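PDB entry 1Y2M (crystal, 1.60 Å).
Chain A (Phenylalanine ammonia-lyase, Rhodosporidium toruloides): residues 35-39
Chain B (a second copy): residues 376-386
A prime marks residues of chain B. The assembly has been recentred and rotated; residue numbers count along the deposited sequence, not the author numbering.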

# COMPACT_ATOMS: atom_id res chain seq x y z
N SER A 35 1.38 -28.52 4.01
CA SER A 35 0.98 -28.55 5.42
C SER A 35 0.50 -27.20 5.89
O SER A 35 1.12 -26.18 5.56
CB SER A 35 2.14 -28.95 6.28
OG SER A 35 1.75 -28.97 7.62
N HIS A 36 -0.59 -27.19 6.68
CA HIS A 36 -1.13 -25.93 7.24
C HIS A 36 -0.37 -25.40 8.45
O HIS A 36 -0.52 -24.23 8.84
CB HIS A 36 -2.63 -26.10 7.61
CG HIS A 36 -3.53 -26.23 6.42
ND1 HIS A 36 -4.04 -27.44 6.01
CD2 HIS A 36 -4.07 -25.29 5.61
CE1 HIS A 36 -4.81 -27.25 4.95
NE2 HIS A 36 -4.84 -25.95 4.69
N LEU A 37 0.44 -26.24 9.06
CA LEU A 37 1.38 -25.78 10.07
C LEU A 37 2.85 -26.10 9.76
O LEU A 37 3.18 -27.07 9.05
CB LEU A 37 1.04 -26.47 11.39
CG LEU A 37 -0.36 -26.01 11.81
CD1 LEU A 37 -1.09 -27.09 12.62
CD2 LEU A 37 -0.28 -24.57 12.44
N PRO A 38 3.75 -25.32 10.37
CA PRO A 38 5.17 -25.74 10.28
C PRO A 38 5.45 -27.18 10.78
O PRO A 38 5.00 -27.57 11.85
CB PRO A 38 5.88 -24.73 11.19
CG PRO A 38 4.89 -23.48 11.31
CD PRO A 38 3.55 -24.13 11.21
N THR A 39 6.22 -27.96 10.03
CA THR A 39 6.54 -29.31 10.42
C THR A 39 7.80 -29.78 9.72
O THR A 39 8.00 -29.51 8.54
CB THR A 39 5.39 -30.31 10.08
OG1 THR A 39 5.84 -31.66 10.28
CG2 THR A 39 4.94 -30.18 8.65
N VAL B 376 -8.48 -17.50 9.56
CA VAL B 376 -8.35 -18.26 10.80
C VAL B 376 -7.20 -19.21 10.70
O VAL B 376 -6.48 -19.42 11.68
CB VAL B 376 -9.68 -18.94 11.17
CG1 VAL B 376 -9.52 -19.93 12.33
CG2 VAL B 376 -10.68 -17.86 11.53
N SER B 377 -7.00 -19.83 9.53
CA SER B 377 -5.86 -20.70 9.36
C SER B 377 -4.57 -19.93 9.58
O SER B 377 -3.64 -20.46 10.15
CB SER B 377 -5.86 -21.44 7.98
OG SER B 377 -4.88 -22.45 7.96
N ASP B 378 -4.52 -18.68 9.10
CA ASP B 378 -3.36 -17.83 9.26
C ASP B 378 -3.14 -17.53 10.73
O ASP B 378 -2.00 -17.57 11.20
CB ASP B 378 -3.53 -16.53 8.49
CG ASP B 378 -3.31 -16.69 7.03
OD1 ASP B 378 -2.81 -17.75 6.59
OD2 ASP B 378 -3.60 -15.69 6.30
N LEU B 379 -4.21 -17.29 11.49
CA LEU B 379 -4.01 -17.03 12.91
C LEU B 379 -3.49 -18.26 13.67
O LEU B 379 -2.66 -18.13 14.55
CB LEU B 379 -5.31 -16.57 13.52
CG LEU B 379 -5.82 -15.20 13.04
CD1 LEU B 379 -7.24 -14.92 13.48
CD2 LEU B 379 -4.84 -14.12 13.47
N ILE B 380 -3.99 -19.43 13.32
CA ILE B 380 -3.46 -20.67 13.91
C ILE B 380 -1.97 -20.94 13.54
O ILE B 380 -1.15 -21.39 14.36
CB ILE B 380 -4.35 -21.84 13.49
CG1 ILE B 380 -5.76 -21.63 14.05
CG2 ILE B 380 -3.76 -23.21 13.89
CD1 ILE B 380 -6.75 -22.68 13.57
N HIS B 381 -1.64 -20.65 12.29
CA HIS B 381 -0.24 -20.72 11.86
C HIS B 381 0.65 -19.75 12.65
O HIS B 381 1.69 -20.14 13.25
CB HIS B 381 -0.16 -20.39 10.36
CG HIS B 381 1.20 -20.59 9.77
ND1 HIS B 381 2.19 -19.63 9.85
CD2 HIS B 381 1.72 -21.61 9.04
CE1 HIS B 381 3.27 -20.07 9.20
NE2 HIS B 381 3.01 -21.25 8.71
N ALA B 382 0.20 -18.51 12.75
CA ALA B 382 0.93 -17.53 13.53
C ALA B 382 1.15 -17.99 14.97
O ALA B 382 2.23 -17.80 15.56
CB ALA B 382 0.23 -16.22 13.53
N HIS B 383 0.12 -18.62 15.53
CA HIS B 383 0.23 -19.12 16.91
C HIS B 383 1.38 -20.16 16.97
O HIS B 383 2.18 -20.20 17.92
CB HIS B 383 -1.08 -19.81 17.33
CG HIS B 383 -1.25 -19.84 18.79
ND1 HIS B 383 -1.97 -18.88 19.46
CD2 HIS B 383 -0.79 -20.70 19.73
CE1 HIS B 383 -1.95 -19.15 20.75
NE2 HIS B 383 -1.24 -20.25 20.94
N ALA B 384 1.45 -21.05 15.98
CA ALA B 384 2.53 -22.04 16.00
C ALA B 384 3.89 -21.36 15.91
O ALA B 384 4.82 -21.72 16.64
CB ALA B 384 2.35 -22.99 14.88
N VAL B 385 4.01 -20.35 15.05
CA VAL B 385 5.29 -19.62 14.87
C VAL B 385 5.71 -18.91 16.17
O VAL B 385 6.86 -19.01 16.66
CB VAL B 385 5.20 -18.66 13.66
CG1 VAL B 385 6.42 -17.79 13.58
CG2 VAL B 385 4.93 -19.43 12.40
N LEU B 386 4.80 -18.11 16.72
CA LEU B 386 5.12 -17.30 17.89
C LEU B 386 5.35 -18.18 19.10
O LEU B 386 6.13 -17.82 19.98
CB LEU B 386 4.02 -16.28 18.17
CG LEU B 386 3.91 -15.08 17.26
CD1 LEU B 386 2.86 -14.10 17.74
CD2 LEU B 386 5.27 -14.39 17.16
O HOH W 1 -2.68 -23.27 10.16

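No direct hydrogen bond joins these two stretches; the polar link between them is a single water. Water 1 donates to His36 O at 2.7 Å and to Ser377′ O at 3.0 Å, so it ties two backbone carbonyls that could not bond to each other, both being acceptors. Ser377′ O is already the acceptor for His381′ N at 2.9 Å within the helix, and the water adds a second donor to it without breaking the turn. One rule to read here is that a helix with its backbone bonds intact can still offer a carbonyl to a neighbouring loop, provided something with protons to give sits between.

The rest is packing of an irregular segment against one side of a helix. The residues that meet it, Ser377′, Ile380′, His381′, Ala384′ and Val385′, follow the three- and four-residue spacing of helical turns, while Ala382′ points its CB away. Leu37 and His381′ have the nearest CA atoms, 5.6 Å apart. Leu37 leaves its backbone sideways, but its end comes nearer the helix. Leu37 CD2 lies 3.8 Å from Ile380′ O, 3.9 Å from His381′ CA and 3.9 Å from Ala384′ CB, with Ile380′ CG2 at 4.0 Å. The packing lesson is that one leucine methyl can meet helix backbone and side chains together, across a full turn.

Pro38 points toward the helix and extends the apolar patch. Pro38 CD sits 4.0 Å from Ala384′ CB, and Pro38 CG 4.2 Å from Val385′ CG2. Both Leu37 and Pro38 therefore rest on the single methyl of Ala384′.

The His381′ ring meets the loop at His36 O and Pro38 CD. With chi1 at t, it places its edge so that His36 O lies near the ring plane, 3.5 Å from His381′ CD2. The polarised C–H of an imidazole suits a carbonyl oxygen in that position, though this is a close contact and not a counted hydrogen bond. Pro38 CD packs 3.8 Å from His381′ CD2, while His381′ NE2 is satisfied elsewhere in the structure. Beyond the water, His36 CD2 approaches Ser377′ OG at 3.8 Å.

The loop also holds its own shape: Ser35 OG donates to Leu37 O at 2.8 Å, a local brace spanning the turn at His36. Together the two stretches bury 292 Å², a modest area.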